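Local coordinates for endoglucanase (Ruminococcus champanellensis, PDB 6WQV), which probably cleaves the internal beta-1,4 links of cellulose and related plant polysaccharides as a broad-specificity family 5 glycoside hydrolase, at residues 32-37 against 75-80; 71-76 against 113-118; 90-95 against 143-148; 125-130 against 165-170; 208-213 against 223-228. One frame throughout, in Å; residues are numbered along the deposited sequence.

Contact 1: 32-37 against 75-80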
# COMPACT_ATOMS: atom_id res chain seq x y z
N THR A 32 0.86 11.43 -3.58
CA THR A 32 -0.16 12.02 -4.43
C THR A 32 -1.44 12.16 -3.62
O THR A 32 -1.58 13.13 -2.86
CB THR A 32 -0.25 11.19 -5.72
OG1 THR A 32 1.05 11.10 -6.32
CG2 THR A 32 -1.20 11.79 -6.72
N LEU A 33 -2.41 11.25 -3.76
CA LEU A 33 -3.63 11.35 -2.95
C LEU A 33 -3.37 11.05 -1.48
O LEU A 33 -4.25 11.32 -0.64
CB LEU A 33 -4.72 10.43 -3.51
CG LEU A 33 -5.07 10.67 -4.99
CD1 LEU A 33 -6.19 9.71 -5.42
CD2 LEU A 33 -5.44 12.13 -5.25
N ASP A 34 -2.18 10.54 -1.15
CA ASP A 34 -1.72 10.32 0.21
C ASP A 34 -1.09 11.55 0.85
O ASP A 34 -0.84 11.54 2.06
CB ASP A 34 -0.73 9.14 0.28
CG ASP A 34 0.34 9.17 -0.82
OD1 ASP A 34 -0.00 9.38 -2.01
OD2 ASP A 34 1.53 8.93 -0.50
N ALA A 35 -0.82 12.62 0.09
CA ALA A 35 -0.20 13.80 0.67
C ALA A 35 -1.12 14.43 1.70
O ALA A 35 -2.33 14.57 1.48
CB ALA A 35 0.13 14.80 -0.44
N THR A 36 -0.55 14.82 2.84
CA THR A 36 -1.28 15.50 3.89
C THR A 36 -0.79 16.94 4.04
O THR A 36 0.35 17.27 3.69
CB THR A 36 -1.12 14.78 5.24
OG1 THR A 36 0.26 14.68 5.59
CG2 THR A 36 -1.73 13.38 5.19
N THR A 37 -1.68 17.79 4.56
CA THR A 37 -1.40 19.20 4.82
C THR A 37 -1.86 19.58 6.22
O THR A 37 -2.01 20.76 6.54
CB THR A 37 -2.12 20.09 3.80
OG1 THR A 37 -3.54 19.93 3.94
CG2 THR A 37 -1.72 19.69 2.39
N ARG A 75 -1.34 0.49 -6.95
CA ARG A 75 -1.81 0.82 -5.61
C ARG A 75 -1.98 2.32 -5.53
O ARG A 75 -1.08 3.09 -5.89
CB ARG A 75 -0.81 0.33 -4.55
CG ARG A 75 -1.22 0.65 -3.10
CD ARG A 75 -0.47 -0.27 -2.20
NE ARG A 75 -0.63 -0.16 -0.75
CZ ARG A 75 0.12 0.60 0.04
NH1 ARG A 75 1.05 1.40 -0.46
NH2 ARG A 75 -0.07 0.55 1.35
N VAL A 76 -3.18 2.74 -5.12
CA VAL A 76 -3.55 4.15 -5.00
C VAL A 76 -3.64 4.49 -3.51
O VAL A 76 -4.72 4.35 -2.91
CB VAL A 76 -4.87 4.45 -5.73
CG1 VAL A 76 -5.25 5.91 -5.60
CG2 VAL A 76 -4.75 4.08 -7.20
N PRO A 77 -2.54 4.91 -2.89
CA PRO A 77 -2.62 5.31 -1.47
C PRO A 77 -3.40 6.60 -1.35
O PRO A 77 -3.17 7.56 -2.09
CB PRO A 77 -1.15 5.50 -1.08
CG PRO A 77 -0.45 5.86 -2.36
CD PRO A 77 -1.19 5.11 -3.45
N VAL A 78 -4.33 6.64 -0.41
CA VAL A 78 -5.18 7.81 -0.21
C VAL A 78 -5.19 8.17 1.26
O VAL A 78 -5.53 7.34 2.11
CB VAL A 78 -6.62 7.58 -0.70
CG1 VAL A 78 -7.46 8.83 -0.44
CG2 VAL A 78 -6.65 7.18 -2.16
N SER A 79 -4.85 9.42 1.56
CA SER A 79 -5.02 9.96 2.90
C SER A 79 -6.33 10.72 2.93
O SER A 79 -6.54 11.65 2.15
CB SER A 79 -3.84 10.84 3.30
OG SER A 79 -2.67 10.06 3.40
N TRP A 80 -7.23 10.29 3.81
CA TRP A 80 -8.57 10.85 3.91
C TRP A 80 -8.70 11.89 5.01
O TRP A 80 -9.67 12.65 5.01
CB TRP A 80 -9.57 9.72 4.15
CG TRP A 80 -9.52 8.64 3.09
CD1 TRP A 80 -8.66 7.58 3.04
CD2 TRP A 80 -10.35 8.54 1.92
NE1 TRP A 80 -8.92 6.81 1.93
CE2 TRP A 80 -9.94 7.38 1.22
CE3 TRP A 80 -11.40 9.30 1.40
CZ2 TRP A 80 -10.54 6.98 0.02
CZ3 TRP A 80 -12.00 8.90 0.21
CH2 TRP A 80 -11.57 7.74 -0.45
O HOH W 1 -2.20 8.47 -4.58
O HOH W 2 -4.98 13.87 0.89
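L33 meets the 75-80 segment with both backbone and side chain. Its CB and CD1 lie alongside V78, CB coming 4.0 Å from V78 CG2, while CD1 reaches on to V76 CG1 at 3.9 Å. The carbonyl O of L33 takes the amide of S79 in a fairly straight bond (N to O 3.0 Å, 163° at the hydrogen), the donor standing above the carbonyl plane. One water joins L33 N to P77 O, accepting from the first and donating to the second.

The loop after strand 26-29 here meets the end of the neighbouring strand 73-76 and the residues that follow it, at the C-terminal end of the TIM barrel, where the glycan lies. D34 sits in the type I turn T32-A35. Its CG lies between backbone N and carbonyl carbon (chi1 45°), which lays the carboxylate beside the P77 ring, OD1 3.6 Å from P77 CG. From there OD1 also accepts T32 N at 2.7 Å, and OD2 takes N31 N, so the carboxylate ties up the turn as it packs. An alanine here would probably leave the amides of T32 and N31 without their acceptor and open a gap beside P77. The carbonyl O of D34 receives the hydroxyl OG of S79 at 2.7 Å. Further along, T36 brings its methyl CG2 to S79 CB at 3.8 Å.

Contact 2: 71-76 against 113-118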
# COMPACT_ATOMS: atom_id res chain seq x y z
N PHE A 71 3.79 -2.93 -15.73
CA PHE A 71 3.00 -3.13 -14.52
C PHE A 71 1.56 -3.43 -14.89
O PHE A 71 1.02 -2.86 -15.84
CB PHE A 71 3.05 -1.85 -13.67
CG PHE A 71 4.44 -1.46 -13.21
CD1 PHE A 71 5.00 -2.03 -12.08
CD2 PHE A 71 5.18 -0.51 -13.90
CE1 PHE A 71 6.27 -1.68 -11.66
CE2 PHE A 71 6.45 -0.14 -13.47
CZ PHE A 71 6.99 -0.74 -12.36
N ASN A 72 0.91 -4.34 -14.16
CA ASN A 72 -0.51 -4.58 -14.36
C ASN A 72 -1.38 -4.24 -13.15
O ASN A 72 -2.58 -4.52 -13.16
CB ASN A 72 -0.78 -6.00 -14.89
CG ASN A 72 -0.88 -7.04 -13.80
OD1 ASN A 72 -0.47 -6.82 -12.66
ND2 ASN A 72 -1.42 -8.20 -14.15
N THR A 73 -0.79 -3.61 -12.13
CA THR A 73 -1.46 -3.31 -10.86
C THR A 73 -0.98 -1.95 -10.39
O THR A 73 0.22 -1.65 -10.47
CB THR A 73 -1.09 -4.38 -9.83
OG1 THR A 73 -1.59 -5.65 -10.24
CG2 THR A 73 -1.65 -4.07 -8.46
N VAL A 74 -1.90 -1.12 -9.92
CA VAL A 74 -1.58 0.17 -9.33
C VAL A 74 -2.19 0.24 -7.94
O VAL A 74 -3.39 0.03 -7.77
CB VAL A 74 -2.06 1.35 -10.19
CG1 VAL A 74 -1.83 2.67 -9.46
CG2 VAL A 74 -1.35 1.34 -11.53
N ARG A 75 -1.34 0.49 -6.95
CA ARG A 75 -1.81 0.82 -5.61
C ARG A 75 -1.98 2.32 -5.53
O ARG A 75 -1.08 3.09 -5.89
CB ARG A 75 -0.81 0.33 -4.55
CG ARG A 75 -1.22 0.65 -3.10
CD ARG A 75 -0.47 -0.27 -2.20
NE ARG A 75 -0.63 -0.16 -0.75
CZ ARG A 75 0.12 0.60 0.04
NH1 ARG A 75 1.05 1.40 -0.46
NH2 ARG A 75 -0.07 0.55 1.35
N VAL A 76 -3.18 2.74 -5.12
CA VAL A 76 -3.55 4.15 -5.00
C VAL A 76 -3.64 4.49 -3.51
O VAL A 76 -4.72 4.35 -2.91
CB VAL A 76 -4.87 4.45 -5.73
CG1 VAL A 76 -5.25 5.91 -5.60
CG2 VAL A 76 -4.75 4.08 -7.20
N TYR A 113 -5.35 -4.24 -12.15
CA TYR A 113 -5.72 -4.37 -10.75
C TYR A 113 -5.42 -3.08 -10.02
O TYR A 113 -4.47 -2.36 -10.34
CB TYR A 113 -4.99 -5.55 -10.11
CG TYR A 113 -5.54 -6.85 -10.63
CD1 TYR A 113 -5.04 -7.42 -11.79
CD2 TYR A 113 -6.61 -7.47 -10.00
CE1 TYR A 113 -5.56 -8.59 -12.29
CE2 TYR A 113 -7.15 -8.64 -10.50
CZ TYR A 113 -6.62 -9.19 -11.64
OH TYR A 113 -7.16 -10.36 -12.13
N CYS A 114 -6.26 -2.76 -9.03
CA CYS A 114 -6.14 -1.52 -8.28
C CYS A 114 -6.35 -1.82 -6.81
O CYS A 114 -7.29 -2.54 -6.44
CB CYS A 114 -7.19 -0.52 -8.76
SG CYS A 114 -7.07 1.09 -7.98
N ILE A 115 -5.47 -1.28 -5.97
CA ILE A 115 -5.57 -1.37 -4.52
C ILE A 115 -5.82 0.03 -4.00
O ILE A 115 -5.04 0.95 -4.26
CB ILE A 115 -4.28 -1.95 -3.92
CG1 ILE A 115 -4.06 -3.38 -4.40
CG2 ILE A 115 -4.32 -1.89 -2.39
CD1 ILE A 115 -2.62 -3.80 -4.32
N LEU A 116 -6.92 0.19 -3.27
CA LEU A 116 -7.32 1.46 -2.67
C LEU A 116 -7.28 1.31 -1.15
O LEU A 116 -7.87 0.36 -0.62
CB LEU A 116 -8.75 1.79 -3.12
CG LEU A 116 -9.39 3.04 -2.50
CD1 LEU A 116 -8.60 4.26 -2.94
CD2 LEU A 116 -10.84 3.16 -2.90
N ASN A 117 -6.62 2.24 -0.46
CA ASN A 117 -6.42 2.13 0.98
C ASN A 117 -6.85 3.41 1.71
O ASN A 117 -7.41 4.34 1.12
CB ASN A 117 -4.97 1.75 1.32
CG ASN A 117 -4.00 2.92 1.25
OD1 ASN A 117 -4.38 4.07 1.03
ND2 ASN A 117 -2.71 2.63 1.46
N ILE A 118 -6.63 3.40 3.03
CA ILE A 118 -6.44 4.61 3.82
C ILE A 118 -4.96 4.64 4.22
O ILE A 118 -4.37 3.59 4.51
CB ILE A 118 -7.38 4.72 5.04
CG1 ILE A 118 -7.00 3.77 6.18
CG2 ILE A 118 -8.83 4.46 4.64
CD1 ILE A 118 -7.95 3.86 7.38
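R75 and I115 pair across two parallel strands, and their side chains leave the sheet on the same face. R75 has CG anti to the backbone N (chi1 179°) and runs extended from CG to NE, its CG passing 4.1 Å from I115 CG2, which lies near the guanidinium plane at the group's edge. Over one face of that group stands N117 ND2, 3.4 Å from R75 NH2. Both are donors, and the amide and guanidinium planes are nearly perpendicular, at 83°. At the other end of this face, T73 turns OG1 beside its own backbone N (chi1 -64°), where it donates to N72 OD1 and rests 3.4 Å from Y113 CB. V76 and C114 meet on the reverse face, with V76 CG2 3.9 Å from C114 SG.

The backbone ladder is regular: Y113 N to N72 O, V74 N to Y113 O, I115 N to V74 O, and V76 N to I115 O. The last is the shortest at 2.7 Å and nearly straight. Together with helix 94-108 the strands form a beta-alpha-beta unit of the TIM barrel.

Two donors cannot bond each other; both groups have their partners elsewhere: R75 bonds E160, N28, N163 and Q288, while N117 gives ND2 to H119 ND1 and accepts V78 N at OD1. The carboxylate of E160 probably offsets the arginine's charge in this buried place close to the bound sugar.

Contact 3: 90-95 against 143-148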
# COMPACT_ATOMS: atom_id res chain seq x y z
N TYR A 90 -18.18 11.72 10.41
CA TYR A 90 -16.92 11.64 9.68
C TYR A 90 -17.17 11.65 8.18
O TYR A 90 -16.65 10.82 7.42
CB TYR A 90 -16.10 10.42 10.10
CG TYR A 90 -15.68 10.41 11.56
CD1 TYR A 90 -14.74 11.31 12.03
CD2 TYR A 90 -16.21 9.49 12.46
CE1 TYR A 90 -14.34 11.31 13.35
CE2 TYR A 90 -15.81 9.48 13.79
CZ TYR A 90 -14.87 10.39 14.23
OH TYR A 90 -14.47 10.39 15.55
N GLN A 91 -17.98 12.61 7.74
CA GLN A 91 -18.36 12.69 6.34
C GLN A 91 -17.16 13.04 5.48
O GLN A 91 -16.45 14.02 5.74
CB GLN A 91 -19.44 13.76 6.19
CG GLN A 91 -19.81 14.04 4.76
CD GLN A 91 -20.55 12.89 4.13
OE1 GLN A 91 -21.42 12.28 4.75
NE2 GLN A 91 -20.19 12.57 2.89
N ILE A 92 -16.94 12.25 4.43
CA ILE A 92 -15.86 12.51 3.49
C ILE A 92 -16.33 13.54 2.46
O ILE A 92 -17.42 13.42 1.90
CB ILE A 92 -15.40 11.21 2.82
CG1 ILE A 92 -14.81 10.27 3.87
CG2 ILE A 92 -14.40 11.50 1.72
CD1 ILE A 92 -14.63 8.86 3.38
N ASP A 93 -15.50 14.56 2.24
CA ASP A 93 -15.78 15.59 1.25
C ASP A 93 -16.11 14.98 -0.10
O ASP A 93 -15.34 14.18 -0.65
CB ASP A 93 -14.54 16.48 1.15
CG ASP A 93 -14.71 17.65 0.22
OD1 ASP A 93 -15.66 18.44 0.41
OD2 ASP A 93 -13.87 17.80 -0.69
N GLU A 94 -17.27 15.36 -0.64
CA GLU A 94 -17.73 14.79 -1.91
C GLU A 94 -16.73 15.05 -3.04
O GLU A 94 -16.48 14.16 -3.86
CB GLU A 94 -19.09 15.37 -2.27
CG GLU A 94 -19.71 14.76 -3.51
CD GLU A 94 -20.19 13.34 -3.29
OE1 GLU A 94 -20.03 12.82 -2.16
OE2 GLU A 94 -20.73 12.76 -4.25
N ALA A 95 -16.17 16.26 -3.12
CA ALA A 95 -15.23 16.56 -4.19
C ALA A 95 -14.01 15.66 -4.12
O ALA A 95 -13.45 15.26 -5.15
CB ALA A 95 -14.81 18.03 -4.14
N TRP A 143 -14.89 3.60 6.28
CA TRP A 143 -14.92 2.43 5.40
C TRP A 143 -16.32 2.14 4.85
O TRP A 143 -16.44 1.69 3.71
CB TRP A 143 -14.23 1.20 6.02
CG TRP A 143 -12.76 1.17 5.64
CD1 TRP A 143 -11.69 1.35 6.47
CD2 TRP A 143 -12.22 1.03 4.32
NE1 TRP A 143 -10.51 1.29 5.75
CE2 TRP A 143 -10.82 1.10 4.42
CE3 TRP A 143 -12.79 0.83 3.06
CZ2 TRP A 143 -9.98 0.97 3.32
CZ3 TRP A 143 -11.96 0.70 1.96
CH2 TRP A 143 -10.57 0.77 2.10
N THR A 144 -17.38 2.43 5.60
CA THR A 144 -18.71 2.30 5.02
C THR A 144 -18.85 3.22 3.81
O THR A 144 -19.35 2.80 2.75
CB THR A 144 -19.80 2.56 6.06
OG1 THR A 144 -19.75 1.55 7.06
CG2 THR A 144 -21.19 2.54 5.42
N GLN A 145 -18.36 4.46 3.92
CA GLN A 145 -18.46 5.41 2.82
C GLN A 145 -17.62 4.98 1.62
O GLN A 145 -18.07 5.08 0.47
CB GLN A 145 -18.03 6.80 3.29
CG GLN A 145 -18.98 7.47 4.24
CD GLN A 145 -18.42 8.76 4.80
OE1 GLN A 145 -18.40 9.79 4.12
NE2 GLN A 145 -17.95 8.71 6.04
N ILE A 146 -16.38 4.55 1.86
CA ILE A 146 -15.53 4.14 0.75
C ILE A 146 -16.10 2.89 0.09
O ILE A 146 -16.20 2.81 -1.14
CB ILE A 146 -14.08 3.91 1.22
CG1 ILE A 146 -13.51 5.20 1.81
CG2 ILE A 146 -13.23 3.37 0.07
CD1 ILE A 146 -12.23 5.00 2.64
N ALA A 147 -16.51 1.92 0.90
CA ALA A 147 -16.97 0.65 0.35
C ALA A 147 -18.25 0.83 -0.45
O ALA A 147 -18.44 0.18 -1.48
CB ALA A 147 -17.18 -0.37 1.46
N THR A 148 -19.15 1.71 -0.01
CA THR A 148 -20.37 1.90 -0.77
C THR A 148 -20.10 2.63 -2.08
O THR A 148 -20.69 2.30 -3.11
CB THR A 148 -21.47 2.59 0.05
OG1 THR A 148 -21.03 3.87 0.51
CG2 THR A 148 -21.84 1.75 1.25
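Q145 turns CG anti to its carbonyl carbon (chi1 -70°) and runs extended beyond it (chi2 173°), carrying its amide from helix 129-149 to the backbone of 90-92. There the group is gripped at both ends. NE2 donates to Y90 O at 2.8 Å with the acceptor in the amide plane, and OE1 accepts I92 N at 2.9 Å on a lone pair; both bonds reach 169° at the hydrogen. NE2 also donates to A141 O, one turn back in its own helix.

The contact ties the loop that leads into helix 94-108, with D93 as its N-cap, to the next helix of the TIM barrel, 129-149. An alanine in place of Q145 would probably leave Y90 O and I92 N without these mates and the loop less firmly tied to the helix. I92 and Q145 reach toward each other's backbones and overlap along their length, I92 CG1 3.6 Å from Q145 OE1, and I92 CD1 goes on to I146 CG1 at 4.1 Å.

Contact 4: 125-130 against 165-170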
# COMPACT_ATOMS: atom_id res chain seq x y z
N LEU A 125 -5.51 7.40 13.91
CA LEU A 125 -5.47 5.94 13.89
C LEU A 125 -4.42 5.43 14.88
O LEU A 125 -3.36 4.92 14.53
CB LEU A 125 -5.19 5.45 12.47
CG LEU A 125 -5.32 3.95 12.19
CD1 LEU A 125 -6.79 3.54 12.17
CD2 LEU A 125 -4.65 3.55 10.88
N ILE A 126 -4.75 5.60 16.16
CA ILE A 126 -3.82 5.38 17.26
C ILE A 126 -4.07 4.01 17.89
O ILE A 126 -5.17 3.77 18.40
CB ILE A 126 -3.97 6.49 18.31
CG1 ILE A 126 -3.63 7.85 17.69
CG2 ILE A 126 -3.13 6.21 19.55
CD1 ILE A 126 -4.18 9.02 18.48
N PRO A 127 -3.07 3.11 17.91
CA PRO A 127 -3.32 1.75 18.45
C PRO A 127 -3.05 1.62 19.95
O PRO A 127 -2.05 1.06 20.41
CB PRO A 127 -2.36 0.89 17.63
CG PRO A 127 -1.17 1.82 17.41
CD PRO A 127 -1.75 3.21 17.25
N THR A 128 -3.98 2.16 20.73
CA THR A 128 -3.95 2.05 22.18
C THR A 128 -5.34 1.68 22.67
O THR A 128 -6.35 1.97 22.00
CB THR A 128 -3.54 3.36 22.87
OG1 THR A 128 -4.53 4.36 22.60
CG2 THR A 128 -2.17 3.83 22.39
N ASN A 129 -5.40 1.06 23.84
CA ASN A 129 -6.70 0.74 24.42
C ASN A 129 -7.52 2.00 24.66
O ASN A 129 -8.75 1.98 24.53
CB ASN A 129 -6.52 0.00 25.75
CG ASN A 129 -6.08 -1.43 25.56
OD1 ASN A 129 -6.29 -2.02 24.51
ND2 ASN A 129 -5.47 -2.00 26.60
N ALA A 130 -6.86 3.10 25.02
CA ALA A 130 -7.58 4.33 25.32
C ALA A 130 -8.27 4.89 24.09
O ALA A 130 -9.32 5.54 24.21
CB ALA A 130 -6.63 5.36 25.92
N PRO A 165 -0.24 1.13 10.55
CA PRO A 165 -0.66 1.48 11.92
C PRO A 165 0.46 1.21 12.91
O PRO A 165 1.11 0.17 12.87
CB PRO A 165 -1.86 0.56 12.15
CG PRO A 165 -1.60 -0.63 11.26
CD PRO A 165 -0.98 -0.02 10.01
N ARG A 166 0.70 2.18 13.80
CA ARG A 166 1.88 2.11 14.64
C ARG A 166 1.78 3.14 15.76
O ARG A 166 0.86 3.97 15.79
CB ARG A 166 3.14 2.37 13.80
CG ARG A 166 3.23 3.81 13.31
CD ARG A 166 4.29 3.96 12.24
NE ARG A 166 4.44 5.34 11.78
CZ ARG A 166 3.73 5.87 10.79
NH1 ARG A 166 2.81 5.16 10.16
NH2 ARG A 166 3.95 7.13 10.43
N LEU A 167 2.73 3.06 16.69
CA LEU A 167 2.80 4.01 17.80
C LEU A 167 3.76 5.14 17.44
O LEU A 167 4.96 5.06 17.67
CB LEU A 167 3.30 3.31 19.06
CG LEU A 167 2.31 2.42 19.79
CD1 LEU A 167 3.07 1.69 20.89
CD2 LEU A 167 1.16 3.23 20.34
N VAL A 168 3.21 6.22 16.89
CA VAL A 168 4.05 7.31 16.42
C VAL A 168 4.73 7.97 17.61
O VAL A 168 4.09 8.30 18.61
CB VAL A 168 3.21 8.32 15.62
CG1 VAL A 168 4.06 9.49 15.17
CG2 VAL A 168 2.59 7.63 14.42
N GLY A 169 6.05 8.15 17.51
CA GLY A 169 6.83 8.77 18.56
C GLY A 169 7.31 7.83 19.65
O GLY A 169 8.13 8.25 20.48
N ASP A 170 6.82 6.60 19.68
CA ASP A 170 7.31 5.62 20.64
C ASP A 170 8.75 5.26 20.32
O ASP A 170 9.15 5.24 19.15
CB ASP A 170 6.44 4.36 20.56
CG ASP A 170 6.66 3.42 21.73
OD1 ASP A 170 6.05 3.64 22.80
OD2 ASP A 170 7.43 2.45 21.57
O HOH W 3 -0.90 4.58 13.25
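L125-T128 and P165-L167 run side by side with their end-to-end directions 49° apart, P127 nearest R166 along the backbone and L125 nearest P165. P127, at the centre of an inverse gamma turn, turns the CG and CD atoms of its ring to the other loop: CD comes 3.1 Å from R166 O and CG 3.4 Å from the same oxygen. Farther along, L167 turns CG anti to its carbonyl carbon (chi1 -76°), and its CD2 methyl meets three groups at once, P127 CG at 4.0 Å, T128 CG2 also at 4.0 Å, and P127 O at 3.9 Å.

Both segments belong to loops of the TIM barrel that follow strands 113-117 and 157-160, neighbours in the sheet. The first of them runs into helix 129-149, with T128 at its N-cap and OG1 accepting Q131 N. At the inner end, a water between the backbones accepts R166 N at 2.9 Å and lies 2.8 Å from L125 O.

R166 starts its side chain away from 125-130; NE forms a salt bridge with E173 and NH1 bonds Q164 O, and the side chain is about 6 Å from a bound glucose unit. From L167 to D170 the chain makes a type II turn, closed by the bond from D170 N to L167 O.

Contact 5: 208-213 against 223-228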
# COMPACT_ATOMS: atom_id res chain seq x y z
N LEU A 208 -9.56 -8.45 0.19
CA LEU A 208 -9.19 -7.35 1.06
C LEU A 208 -7.78 -7.57 1.60
O LEU A 208 -7.36 -8.70 1.82
CB LEU A 208 -10.16 -7.28 2.23
CG LEU A 208 -11.66 -7.28 1.91
CD1 LEU A 208 -12.46 -7.31 3.21
CD2 LEU A 208 -12.04 -6.11 1.04
N MET A 209 -7.07 -6.46 1.80
CA MET A 209 -5.70 -6.49 2.30
C MET A 209 -5.65 -5.85 3.68
O MET A 209 -6.34 -4.86 3.94
CB MET A 209 -4.75 -5.75 1.34
CG MET A 209 -4.38 -6.54 0.08
SD MET A 209 -3.55 -5.53 -1.18
CE MET A 209 -2.31 -4.82 -0.13
N VAL A 210 -4.84 -6.43 4.56
CA VAL A 210 -4.64 -5.92 5.92
C VAL A 210 -3.16 -5.94 6.27
O VAL A 210 -2.44 -6.90 5.92
CB VAL A 210 -5.43 -6.71 6.97
CG1 VAL A 210 -6.93 -6.45 6.85
CG2 VAL A 210 -5.13 -8.21 6.87
N PRO A 211 -2.66 -4.91 6.97
CA PRO A 211 -1.26 -4.93 7.39
C PRO A 211 -1.05 -5.50 8.78
O PRO A 211 -1.97 -5.50 9.60
CB PRO A 211 -0.90 -3.44 7.41
CG PRO A 211 -2.19 -2.81 7.91
CD PRO A 211 -3.32 -3.64 7.30
N THR A 212 0.16 -5.98 9.05
CA THR A 212 0.62 -6.15 10.41
C THR A 212 0.95 -4.78 10.99
O THR A 212 0.85 -3.74 10.32
CB THR A 212 1.90 -6.98 10.38
OG1 THR A 212 2.81 -6.31 9.50
CG2 THR A 212 1.65 -8.40 9.87
N TYR A 213 1.36 -4.77 12.26
CA TYR A 213 1.92 -3.58 12.88
C TYR A 213 2.99 -2.98 11.95
O TYR A 213 3.93 -3.66 11.56
CB TYR A 213 2.54 -3.92 14.25
CG TYR A 213 3.14 -2.70 14.92
CD1 TYR A 213 4.38 -2.24 14.53
CD2 TYR A 213 2.44 -1.98 15.88
CE1 TYR A 213 4.93 -1.10 15.07
CE2 TYR A 213 2.98 -0.83 16.43
CZ TYR A 213 4.22 -0.39 16.03
OH TYR A 213 4.76 0.75 16.58
N ASN A 223 4.03 -12.89 15.33
CA ASN A 223 3.52 -13.76 16.39
C ASN A 223 2.25 -13.20 17.02
O ASN A 223 1.38 -13.98 17.44
CB ASN A 223 4.60 -14.00 17.44
CG ASN A 223 5.68 -14.95 16.95
OD1 ASN A 223 5.47 -15.70 16.00
ND2 ASN A 223 6.84 -14.92 17.60
N ASP A 224 2.11 -11.88 17.08
CA ASP A 224 0.95 -11.25 17.70
C ASP A 224 -0.16 -10.93 16.71
O ASP A 224 -1.22 -10.45 17.13
CB ASP A 224 1.37 -9.96 18.42
CG ASP A 224 2.12 -10.23 19.71
OD1 ASP A 224 2.49 -11.40 19.96
OD2 ASP A 224 2.35 -9.27 20.47
N PHE A 225 0.06 -11.16 15.41
CA PHE A 225 -0.92 -10.87 14.38
C PHE A 225 -1.99 -11.95 14.32
O PHE A 225 -1.69 -13.15 14.38
CB PHE A 225 -0.21 -10.77 13.02
CG PHE A 225 -1.14 -10.51 11.86
CD1 PHE A 225 -1.55 -9.23 11.55
CD2 PHE A 225 -1.59 -11.56 11.06
CE1 PHE A 225 -2.40 -8.99 10.49
CE2 PHE A 225 -2.44 -11.33 10.00
CZ PHE A 225 -2.85 -10.05 9.72
N VAL A 226 -3.24 -11.52 14.19
CA VAL A 226 -4.39 -12.41 14.00
C VAL A 226 -5.09 -12.00 12.71
O VAL A 226 -5.54 -10.85 12.59
CB VAL A 226 -5.36 -12.33 15.19
CG1 VAL A 226 -6.62 -13.15 14.92
CG2 VAL A 226 -4.70 -12.80 16.48
N LEU A 227 -5.19 -12.92 11.76
CA LEU A 227 -5.95 -12.61 10.54
C LEU A 227 -7.42 -12.48 10.91
O LEU A 227 -7.95 -13.34 11.63
CB LEU A 227 -5.76 -13.72 9.51
CG LEU A 227 -6.16 -13.39 8.07
CD1 LEU A 227 -5.22 -12.39 7.44
CD2 LEU A 227 -6.22 -14.70 7.27
N PRO A 228 -8.11 -11.43 10.45
CA PRO A 228 -9.54 -11.28 10.79
C PRO A 228 -10.35 -12.51 10.41
O PRO A 228 -10.06 -13.20 9.43
CB PRO A 228 -9.98 -10.06 9.98
CG PRO A 228 -8.76 -9.29 9.75
CD PRO A 228 -7.61 -10.27 9.69
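F225 offers its ring edge to the end of strand 208-211: P211 O lies near the ring plane, 3.6 Å from CE1, and V210 CG2 is likewise at the edge, 4.1 Å from CZ. T212 CG2 approaches obliquely, 3.7 Å from CD1. The strand is the fifth of the TIM barrel, and 223-228 belongs to the excursion that follows it, passing helix 219-223 before returning as strand 236-241.

With CG anti to the backbone N (chi1 178°), the phenylalanine reaches from its loop to the strand, crossing both V210 and T212 at about a right angle. The contact is apolar apart from P211 O, which takes a hydrogen bond from N189 in helix 179-197. T212 turns its hydroxyl to S216 O while giving its methyl to the ring. V210 CG2 serves three neighbours: besides the ring, it sits 4.2 Å from L227 CD1 and 4.3 Å from P228 CD.

How the contacts relate
Contacts 1, 2 and 5 are buried and reach the same barrel sheet; 1 and 2 share R75 and V76 on strand 73-76, and N117 of contact 2 bonds through OD1 to V78 N of contact 1. Contacts 3 and 4 both involve helix 129-149 and are partly buried. Contact 3 lies farther out, yet touches contacts 1 and 2: I146 packs on W80 and on L116. Contact 5 is buried although its F225 is partly exposed; it meets contact 4 where Y213 OH takes L167 N. Chemistry follows place: backbone bonds between strands in contact 2, carbonyls and a serine in contact 1, one glutamine amide in contact 3, and mainly apolar packing in contacts 4 and 5.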